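Local coordinates for putative cytochrome P450 154A1 (Streptomyces coelicolor, PDB 1ODO), which belongs to the cytochrome P450 family of heme-thiolate proteins and holds a heme group together with 4-phenyl-1H-imidazole, at residues Leu78-Val82 with Gly173-Thr177; Glu280-Arg284 with Glu343-Phe347; Glu286-His291 with Ser392-Asn396. All blocks are in the same frame, centred on the assembly; numbering follows the deposited sequence.

Contact 1 (Leu78-Val82 with Gly173-Thr177); sequences LALWV and GVFDT. With PIM (4-phenyl-1H-imidazole), chain C.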
loop_
_atom_site.group_PDB
_atom_site.type_symbol
_atom_site.label_atom_id
_atom_site.label_comp_id
_atom_site.label_asym_id
_atom_site.label_seq_id
_atom_site.Cartn_x
_atom_site.Cartn_y
_atom_site.Cartn_z
ATOM N N LEU A 78 1.698 16.052 -4.440
ATOM C CA LEU A 78 0.881 14.894 -4.074
ATOM C C LEU A 78 -0.609 15.104 -4.325
ATOM O O LEU A 78 -1.441 14.357 -3.812
ATOM C CB LEU A 78 1.087 14.546 -2.594
ATOM C CG LEU A 78 2.517 14.233 -2.141
ATOM C CD1 LEU A 78 2.493 13.740 -0.703
ATOM C CD2 LEU A 78 3.126 13.176 -3.047
ATOM N N ALA A 79 -0.940 16.110 -5.132
ATOM C CA ALA A 79 -2.330 16.424 -5.449
ATOM C C ALA A 79 -3.197 15.242 -5.878
ATOM O O ALA A 79 -4.361 15.153 -5.488
ATOM C CB ALA A 79 -2.379 17.515 -6.523
ATOM N N LEU A 80 -2.641 14.337 -6.677
ATOM C CA LEU A 80 -3.403 13.180 -7.142
ATOM C C LEU A 80 -3.998 12.340 -6.010
ATOM O O LEU A 80 -5.066 11.746 -6.164
ATOM C CB LEU A 80 -2.530 12.287 -8.027
ATOM C CG LEU A 80 -3.255 11.103 -8.677
ATOM C CD1 LEU A 80 -4.318 11.622 -9.644
ATOM C CD2 LEU A 80 -2.256 10.221 -9.414
ATOM N N TRP A 81 -3.312 12.294 -4.875
ATOM C CA TRP A 81 -3.800 11.516 -3.741
ATOM C C TRP A 81 -5.101 12.047 -3.152
ATOM O O TRP A 81 -5.847 11.298 -2.517
ATOM C CB TRP A 81 -2.742 11.462 -2.633
ATOM C CG TRP A 81 -1.595 10.555 -2.945
ATOM C CD1 TRP A 81 -0.528 10.823 -3.751
ATOM C CD2 TRP A 81 -1.428 9.206 -2.490
ATOM N NE1 TRP A 81 0.295 9.724 -3.830
ATOM C CE2 TRP A 81 -0.234 8.717 -3.066
ATOM C CE3 TRP A 81 -2.173 8.364 -1.653
ATOM C CZ2 TRP A 81 0.233 7.419 -2.832
ATOM C CZ3 TRP A 81 -1.710 7.074 -1.421
ATOM C CH2 TRP A 81 -0.515 6.614 -2.012
ATOM N N VAL A 82 -5.376 13.331 -3.365
ATOM C CA VAL A 82 -6.593 13.933 -2.832
ATOM C C VAL A 82 -7.514 14.525 -3.895
ATOM O O VAL A 82 -8.629 14.938 -3.582
ATOM C CB VAL A 82 -6.249 15.058 -1.818
ATOM C CG1 VAL A 82 -5.339 14.512 -0.720
ATOM C CG2 VAL A 82 -5.577 16.228 -2.534
ATOM N N GLY A 173 5.733 6.198 -10.242
ATOM C CA GLY A 173 5.740 7.645 -10.113
ATOM C C GLY A 173 4.740 8.159 -9.090
ATOM O O GLY A 173 4.993 9.156 -8.417
ATOM N N VAL A 174 3.598 7.488 -8.976
ATOM C CA VAL A 174 2.570 7.902 -8.023
ATOM C C VAL A 174 3.104 7.888 -6.591
ATOM O O VAL A 174 2.703 8.712 -5.764
ATOM C CB VAL A 174 1.320 6.996 -8.122
ATOM C CG1 VAL A 174 0.337 7.327 -7.000
ATOM C CG2 VAL A 174 0.646 7.197 -9.478
ATOM N N PHE A 175 4.013 6.960 -6.302
ATOM C CA PHE A 175 4.592 6.859 -4.965
ATOM C C PHE A 175 5.942 7.562 -4.822
ATOM O O PHE A 175 6.515 7.598 -3.734
ATOM C CB PHE A 175 4.737 5.392 -4.549
ATOM C CG PHE A 175 3.427 4.717 -4.257
ATOM C CD1 PHE A 175 2.609 4.279 -5.293
ATOM C CD2 PHE A 175 2.998 4.545 -2.946
ATOM C CE1 PHE A 175 1.379 3.675 -5.026
ATOM C CE2 PHE A 175 1.773 3.944 -2.667
ATOM C CZ PHE A 175 0.961 3.508 -3.711
ATOM N N ASP A 176 6.448 8.120 -5.918
ATOM C CA ASP A 176 7.733 8.817 -5.889
ATOM C C ASP A 176 7.545 10.219 -5.311
ATOM O O ASP A 176 7.230 11.160 -6.039
ATOM C CB ASP A 176 8.303 8.928 -7.301
ATOM C CG ASP A 176 9.723 9.445 -7.310
ATOM O OD1 ASP A 176 10.131 10.081 -6.314
ATOM O OD2 ASP A 176 10.426 9.221 -8.316
ATOM N N THR A 177 7.754 10.362 -4.007
ATOM C CA THR A 177 7.594 11.656 -3.361
ATOM C C THR A 177 8.761 12.626 -3.538
ATOM O O THR A 177 8.803 13.670 -2.884
ATOM C CB THR A 177 7.288 11.478 -1.854
ATOM O OG1 THR A 177 8.269 10.626 -1.261
ATOM C CG2 THR A 177 5.904 10.849 -1.664
HETATM N N1 PIM C . -2.325 1.201 -2.748
HETATM C C2 PIM C . -2.647 0.090 -1.986
HETATM N N3 PIM C . -3.776 0.256 -1.512
HETATM C C4 PIM C . -4.273 1.420 -1.893
HETATM C C5 PIM C . -3.378 2.034 -2.673
HETATM C C6 PIM C . -3.432 3.366 -3.372
HETATM C C7 PIM C . -2.680 3.530 -4.581
HETATM C C8 PIM C . -2.728 4.807 -5.259
HETATM C C9 PIM C . -3.515 5.845 -4.702
HETATM C C10 PIM C . -4.258 5.671 -3.504
HETATM C C11 PIM C . -4.189 4.400 -2.860
HETATM O O HOH W 1 2.375 11.299 -5.842
#

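Contact 2 (Glu280-Arg284 with Glu343-Phe347); sequences EETLR and EHLAF. With HEM (protoporphyrin IX containing Fe), chain B.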
loop_
_atom_site.group_PDB
_atom_site.type_symbol
_atom_site.label_atom_id
_atom_site.label_comp_id
_atom_site.label_asym_id
_atom_site.label_seq_id
_atom_site.Cartn_x
_atom_site.Cartn_y
_atom_site.Cartn_z
ATOM N N GLU A 280 1.483 -11.238 9.068
ATOM C CA GLU A 280 0.868 -10.273 9.973
ATOM C C GLU A 280 1.910 -9.474 10.744
ATOM O O GLU A 280 1.733 -8.281 10.970
ATOM C CB GLU A 280 -0.080 -10.964 10.955
ATOM C CG GLU A 280 -1.341 -11.492 10.286
ATOM C CD GLU A 280 -1.995 -10.444 9.403
ATOM O OE1 GLU A 280 -2.162 -10.698 8.192
ATOM O OE2 GLU A 280 -2.335 -9.359 9.918
ATOM N N GLU A 281 2.992 -10.122 11.158
ATOM C CA GLU A 281 4.024 -9.407 11.896
ATOM C C GLU A 281 4.789 -8.482 10.949
ATOM O O GLU A 281 5.291 -7.441 11.368
ATOM C CB GLU A 281 4.988 -10.379 12.584
ATOM C CG GLU A 281 6.132 -9.683 13.320
ATOM C CD GLU A 281 5.680 -8.894 14.549
ATOM O OE1 GLU A 281 4.482 -8.545 14.660
ATOM O OE2 GLU A 281 6.543 -8.611 15.406
ATOM N N THR A 282 4.890 -8.867 9.676
ATOM C CA THR A 282 5.597 -8.038 8.701
ATOM C C THR A 282 4.748 -6.785 8.475
ATOM O O THR A 282 5.263 -5.670 8.374
ATOM C CB THR A 282 5.791 -8.774 7.348
ATOM O OG1 THR A 282 6.625 -9.927 7.540
ATOM C CG2 THR A 282 6.451 -7.844 6.317
ATOM N N LEU A 283 3.437 -6.972 8.410
ATOM C CA LEU A 283 2.522 -5.852 8.202
ATOM C C LEU A 283 2.606 -4.876 9.377
ATOM O O LEU A 283 2.450 -3.667 9.214
ATOM C CB LEU A 283 1.093 -6.370 8.048
ATOM C CG LEU A 283 0.843 -7.099 6.725
ATOM C CD1 LEU A 283 -0.514 -7.795 6.720
ATOM C CD2 LEU A 283 0.925 -6.085 5.603
ATOM N N ARG A 284 2.866 -5.402 10.567
ATOM C CA ARG A 284 2.965 -4.543 11.741
ATOM C C ARG A 284 4.327 -3.858 11.828
ATOM O O ARG A 284 4.409 -2.640 11.970
ATOM C CB ARG A 284 2.750 -5.355 13.024
ATOM C CG ARG A 284 2.760 -4.503 14.309
ATOM C CD ARG A 284 2.920 -5.370 15.561
ATOM N NE ARG A 284 4.275 -5.914 15.651
ATOM C CZ ARG A 284 5.339 -5.202 16.012
ATOM N NH1 ARG A 284 5.206 -3.920 16.330
ATOM N NH2 ARG A 284 6.543 -5.762 16.025
ATOM N N GLU A 343 -2.573 -7.363 16.121
ATOM C CA GLU A 343 -3.229 -6.231 15.469
ATOM C C GLU A 343 -2.291 -5.127 15.013
ATOM O O GLU A 343 -1.312 -4.800 15.684
ATOM C CB GLU A 343 -4.322 -5.648 16.371
ATOM C CG GLU A 343 -3.993 -5.657 17.845
ATOM C CD GLU A 343 -5.147 -5.162 18.693
ATOM O OE1 GLU A 343 -6.294 -5.605 18.457
ATOM O OE2 GLU A 343 -4.911 -4.341 19.601
ATOM N N HIS A 344 -2.607 -4.558 13.853
ATOM C CA HIS A 344 -1.812 -3.487 13.274
ATOM C C HIS A 344 -2.717 -2.607 12.417
ATOM O O HIS A 344 -3.885 -2.937 12.185
ATOM C CB HIS A 344 -0.704 -4.066 12.397
ATOM C CG HIS A 344 -1.220 -4.813 11.210
ATOM N ND1 HIS A 344 -1.258 -6.190 11.153
ATOM C CD2 HIS A 344 -1.786 -4.373 10.061
ATOM C CE1 HIS A 344 -1.829 -6.565 10.021
ATOM N NE2 HIS A 344 -2.159 -5.481 9.342
ATOM N N LEU A 345 -2.160 -1.505 11.929
ATOM C CA LEU A 345 -2.892 -0.557 11.093
ATOM C C LEU A 345 -2.341 -0.462 9.668
ATOM O O LEU A 345 -2.525 0.552 8.993
ATOM C CB LEU A 345 -2.857 0.830 11.742
ATOM C CG LEU A 345 -3.742 0.988 12.984
ATOM C CD1 LEU A 345 -3.399 2.275 13.719
ATOM C CD2 LEU A 345 -5.202 0.996 12.551
ATOM N N ALA A 346 -1.668 -1.511 9.206
ATOM C CA ALA A 346 -1.112 -1.496 7.854
ATOM C C ALA A 346 -2.197 -1.295 6.791
ATOM O O ALA A 346 -1.944 -0.696 5.743
ATOM C CB ALA A 346 -0.350 -2.793 7.586
ATOM N N PHE A 347 -3.400 -1.795 7.067
ATOM C CA PHE A 347 -4.525 -1.676 6.136
ATOM C C PHE A 347 -5.537 -0.612 6.541
ATOM O O PHE A 347 -6.586 -0.478 5.915
ATOM C CB PHE A 347 -5.266 -3.008 6.030
ATOM C CG PHE A 347 -4.472 -4.105 5.380
ATOM C CD1 PHE A 347 -4.274 -5.318 6.035
ATOM C CD2 PHE A 347 -3.970 -3.948 4.092
ATOM C CE1 PHE A 347 -3.591 -6.364 5.412
ATOM C CE2 PHE A 347 -3.288 -4.986 3.464
ATOM C CZ PHE A 347 -3.099 -6.198 4.128
HETATM C CHA HEM B . -6.923 1.502 0.793
HETATM C CHB HEM B . -7.108 -1.754 -2.749
HETATM C CHC HEM B . -3.024 -3.758 -1.131
HETATM C CHD HEM B . -2.843 -0.488 2.383
HETATM C C1A HEM B . -7.359 0.797 -0.303
HETATM C C2A HEM B . -8.559 1.075 -1.085
HETATM C C3A HEM B . -8.608 0.172 -2.075
HETATM C C4A HEM B . -7.450 -0.701 -1.942
HETATM C CMA HEM B . -9.672 0.043 -3.180
HETATM C CAA HEM B . -9.551 2.218 -0.782
HETATM C CBA HEM B . -10.569 1.787 0.290
HETATM C CGA HEM B . -11.597 2.846 0.684
HETATM O O1A HEM B . -11.175 4.056 0.700
HETATM O O2A HEM B . -12.737 2.479 0.963
HETATM C C1B HEM B . -6.019 -2.577 -2.631
HETATM C C2B HEM B . -5.716 -3.672 -3.535
HETATM C C3B HEM B . -4.564 -4.244 -3.083
HETATM C C4B HEM B . -4.148 -3.512 -1.908
HETATM C CMB HEM B . -6.572 -4.065 -4.758
HETATM C CAB HEM B . -3.785 -5.442 -3.662
HETATM C CBB HEM B . -4.539 -6.780 -3.600
HETATM C C1C HEM B . -2.624 -3.037 -0.016
HETATM C C2C HEM B . -1.413 -3.332 0.766
HETATM C C3C HEM B . -1.357 -2.410 1.753
HETATM C C4C HEM B . -2.517 -1.557 1.594
HETATM C CMC HEM B . -0.438 -4.504 0.432
HETATM C CAC HEM B . -0.317 -2.190 2.883
HETATM C CBC HEM B . 0.119 -3.427 3.677
HETATM C C1D HEM B . -3.922 0.345 2.269
HETATM C C2D HEM B . -4.209 1.474 3.123
HETATM C C3D HEM B . -5.352 2.043 2.673
HETATM C C4D HEM B . -5.789 1.257 1.541
HETATM C CMD HEM B . -3.330 1.919 4.309
HETATM C CAD HEM B . -6.024 3.300 3.247
HETATM C CBD HEM B . -6.692 3.195 4.622
HETATM C CGD HEM B . -7.205 4.577 4.965
HETATM O O1D HEM B . -6.641 5.215 5.862
HETATM O O2D HEM B . -8.156 5.005 4.272
HETATM N NA HEM B . -6.713 -0.290 -0.843
HETATM N NB HEM B . -5.040 -2.494 -1.646
HETATM N NC HEM B . -3.281 -1.954 0.514
HETATM N ND HEM B . -4.901 0.220 1.288
HETATM FE FE HEM B . -4.989 -1.126 -0.152
#

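Contact 3 (Glu286-His291 with Ser392-Asn396); sequences EPAVKH and SLISN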
loop_
_atom_site.group_PDB
_atom_site.type_symbol
_atom_site.label_atom_id
_atom_site.label_comp_id
_atom_site.label_asym_id
_atom_site.label_seq_id
_atom_site.Cartn_x
_atom_site.Cartn_y
_atom_site.Cartn_z
ATOM N N GLU A 286 6.941 -3.740 9.427
ATOM C CA GLU A 286 7.395 -2.993 8.254
ATOM C C GLU A 286 6.285 -2.912 7.213
ATOM O O GLU A 286 6.382 -3.504 6.137
ATOM C CB GLU A 286 8.634 -3.653 7.641
ATOM C CG GLU A 286 9.849 -3.662 8.559
ATOM C CD GLU A 286 10.456 -2.283 8.779
ATOM O OE1 GLU A 286 9.857 -1.269 8.353
ATOM O OE2 GLU A 286 11.542 -2.218 9.386
ATOM N N PRO A 287 5.204 -2.181 7.529
ATOM C CA PRO A 287 4.064 -2.022 6.617
ATOM C C PRO A 287 4.484 -1.325 5.323
ATOM O O PRO A 287 5.394 -0.495 5.333
ATOM C CB PRO A 287 3.071 -1.201 7.444
ATOM C CG PRO A 287 3.962 -0.396 8.343
ATOM C CD PRO A 287 5.003 -1.406 8.767
ATOM N N ALA A 288 3.813 -1.658 4.223
ATOM C CA ALA A 288 4.116 -1.074 2.914
ATOM C C ALA A 288 3.789 0.409 2.752
ATOM O O ALA A 288 4.428 1.101 1.954
ATOM C CB ALA A 288 3.419 -1.883 1.811
ATOM N N VAL A 289 2.794 0.894 3.491
ATOM C CA VAL A 289 2.395 2.299 3.422
ATOM C C VAL A 289 2.648 2.925 4.795
ATOM O O VAL A 289 1.959 2.613 5.765
ATOM C CB VAL A 289 0.905 2.427 3.051
ATOM C CG1 VAL A 289 0.475 3.888 3.081
ATOM C CG2 VAL A 289 0.675 1.831 1.669
ATOM N N LYS A 290 3.633 3.813 4.871
ATOM C CA LYS A 290 3.976 4.463 6.135
ATOM C C LYS A 290 3.081 5.605 6.598
ATOM O O LYS A 290 2.834 5.755 7.795
ATOM C CB LYS A 290 5.427 4.949 6.073
ATOM C CG LYS A 290 6.429 3.823 5.830
ATOM C CD LYS A 290 7.836 4.359 5.585
ATOM C CE LYS A 290 7.934 5.051 4.233
ATOM N NZ LYS A 290 9.310 5.574 3.972
ATOM N N HIS A 291 2.613 6.416 5.655
ATOM C CA HIS A 291 1.747 7.556 5.968
ATOM C C HIS A 291 0.656 7.585 4.909
ATOM O O HIS A 291 0.921 7.293 3.738
ATOM C CB HIS A 291 2.541 8.864 5.902
ATOM C CG HIS A 291 3.725 8.908 6.817
ATOM N ND1 HIS A 291 3.617 9.165 8.167
ATOM C CD2 HIS A 291 5.045 8.735 6.570
ATOM C CE1 HIS A 291 4.821 9.148 8.713
ATOM N NE2 HIS A 291 5.705 8.888 7.765
ATOM N N SER A 392 10.827 7.072 -1.048
ATOM C CA SER A 392 9.441 7.463 -0.849
ATOM C C SER A 392 9.085 7.638 0.622
ATOM O O SER A 392 9.521 6.866 1.481
ATOM C CB SER A 392 8.513 6.412 -1.466
ATOM O OG SER A 392 7.148 6.766 -1.295
ATOM N N LEU A 393 8.288 8.663 0.895
ATOM C CA LEU A 393 7.845 8.960 2.247
ATOM C C LEU A 393 6.648 8.047 2.523
ATOM O O LEU A 393 6.278 7.809 3.670
ATOM C CB LEU A 393 7.423 10.429 2.334
ATOM C CG LEU A 393 6.708 10.930 3.591
ATOM C CD1 LEU A 393 7.608 10.763 4.810
ATOM C CD2 LEU A 393 6.343 12.397 3.401
ATOM N N ILE A 394 6.057 7.525 1.450
ATOM C CA ILE A 394 4.902 6.640 1.562
ATOM C C ILE A 394 5.269 5.155 1.485
ATOM O O ILE A 394 5.010 4.400 2.423
ATOM C CB ILE A 394 3.861 6.970 0.462
ATOM C CG1 ILE A 394 3.423 8.435 0.593
ATOM C CG2 ILE A 394 2.654 6.043 0.583
ATOM C CD1 ILE A 394 2.468 8.897 -0.485
ATOM N N SER A 395 5.871 4.737 0.373
ATOM C CA SER A 395 6.261 3.335 0.202
ATOM C C SER A 395 7.431 2.921 1.086
ATOM O O SER A 395 8.401 3.663 1.231
ATOM C CB SER A 395 6.618 3.059 -1.261
ATOM O OG SER A 395 5.481 3.201 -2.089
ATOM N N ASN A 396 7.333 1.722 1.660
ATOM C CA ASN A 396 8.369 1.187 2.536
ATOM C C ASN A 396 8.920 -0.134 1.984
ATOM O O ASN A 396 8.352 -1.203 2.204
ATOM C CB ASN A 396 7.794 0.981 3.945
ATOM C CG ASN A 396 8.795 0.361 4.911
ATOM O OD1 ASN A 396 10.004 0.557 4.787
ATOM N ND2 ASN A 396 8.286 -0.373 5.900
HETATM O O HOH W 2 3.788 0.749 -0.972
HETATM O O HOH W 3 11.111 3.472 4.056
#

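Contact 1 (Leu78-Val82 with Gly173-Thr177)
Trp81 dominates this contact. Its CA-to-CB bond points sideways, but the m rotamer (chi1 -74°) with chi2 near 79° swings the indole across to 173-177. The pyrrole edge supplies a hydrogen bond: NE1 of Trp81 donates to the backbone O of Val174 at 3.3 Å. A water reinforces this link. It donates to Val174 O at 2.6 Å and accepts weakly from Trp81 NE1 at 3.3 Å. The six-membered ring then meets Phe175 in a T-shaped stack. The edge of Trp81 faces the Phe175 ring, with centroids 5.2 Å apart, planes at 88°, and Trp81 CH2 3.6 Å from Phe175 CE2. Phe175 also takes an m rotamer (chi1 -71°), which brings its ring round to the indole. Together the two aromatics line the pocket of 4-phenyl-1H-imidazole. The phenyl group of the ligand lies over one face of Trp81, with PIM C10 3.6 Å from Trp81 CZ3, and PIM C7 is 3.7 Å from Phe175 CZ. Aliphatic contacts flank the indole. Val174, in rotamer t, sets CG2 4.2 Å from Leu80 CD2 and CG1 4.2 Å from Trp81 CZ2. Leu78 (mt) reaches Thr177, with CD2 of Leu78 3.9 Å from CG2 of Thr177. The hydroxyl of Thr177 is hydrogen-bonded to Pro12 O. In P450 terms, the B-C loop region here meets the C-terminal part of helix F above the heme. Leu80 and Val174 also pack on helix 181-204, while Trp81 and Val82 rest against strand 292-297.

Contact 2 (Glu280-Arg284 with Glu343-Phe347)
This is a mainly apolar contact between helix 275-285, the K helix of the P450 fold, and the loop that enters the heme-binding segment. Leu283 is its centre. Its CB lies over the face of the His344 ring, 3.7 Å from the centroid, as a CH-pi contact. Leu283 CB is also 3.9 Å from Ala346 CB, and Leu283 CD1 is 3.6 Å from Phe347 CE1. All three touch the heme: Ala346 O is 3.3 Å from HEM CMD, Leu283 CD2 3.4 Å from HEM CBC, and Phe347 CE2 3.6 Å from HEM C3C. Arg284 adds CB against His344 CB at 3.7 Å, but its end leads away to Glu281. Arg284 NE and Glu281 OE1 form a salt bridge at 2.8 Å. This is the ExxR motif of the family, and Arg339 is a second partner of Glu281. Phe347 opens the heme-binding loop and shares backbone hydrogen bonds with Cys354. Leu283 also packs on helix 247-260, and Phe347 on helix 357-374.

Contact 3 (Glu286-His291 with Ser392-Asn396)
Lys290 and Asn396 carry the main side-chain hydrogen bonds. Lys290 NZ donates to Ser392 O at 2.8 Å. Asn396 ND2 donates twice, to Glu286 OE1 at 3.0 Å and to Pro287 O at 2.9 Å; Glu286 OE1 is also hydrogen-bonded to His17. A water joins the two residues, 2.8 Å from Lys290 NZ and 3.2 Å from Asn396 OD1. The backbones add two hydrogen bonds, Lys290 N to Ile394 O (2.9 Å) and Asn396 N to Ala288 O (3.0 Å). They enclose Val289 and Ser395, a non-hydrogen-bonded antiparallel pair forming a single beta bridge. CA-H...O contacts run inside it, Ser395 CA to Ala288 O at 3.4 Å and Val289 CA to Ile394 O at 3.5 Å. In P450 terms, 286-291 links helix K to a strand of the large sheet; 392-396 is a turn near the C-terminus, and in this family both commonly border the active site. Here, between nearest atoms, the side chain of Ala288 is about 4 Å from the heme and that of Val289 about 5 Å from 4-phenyl-1H-imidazole. The turn is shaped by Ser392, whose OG accepts from Ile394 N (3.0 Å) and Ser395 N (2.9 Å) in an ST turn and ST motif; it is also hydrogen-bonded to Phe175 O. Val289 CG1 meets Ile394 CG2 at 4.0 Å, Lys290 CG meets Asn396 CB at 3.7 Å, and His291 CD2 lies 3.7 Å from Leu393 CD1.

In the fold
Contact 3 connects the other two. It meets contact 1 through probable hydrogen bonds between Phe175 O and Ser392 OG (2.7 Å) and between Thr177 OG1 and Leu393 N (2.9 Å). It meets contact 2 by packing, with Ala346 CB 3.8 Å from Pro287 CB. Contacts 1 and 2 do not touch. Their centres are 23 Å apart, their nearest atoms about 10 Å, and they lie on opposite sides of the chain's centre. PIM N3 sits 2.3 Å from the heme FE, within coordination distance. Contact 1 flanks the phenyl end of that ligand, with the Trp81 side chain about 7 Å from the heme at nearest atoms; contact 2 and Ala288 of contact 3 touch the heme.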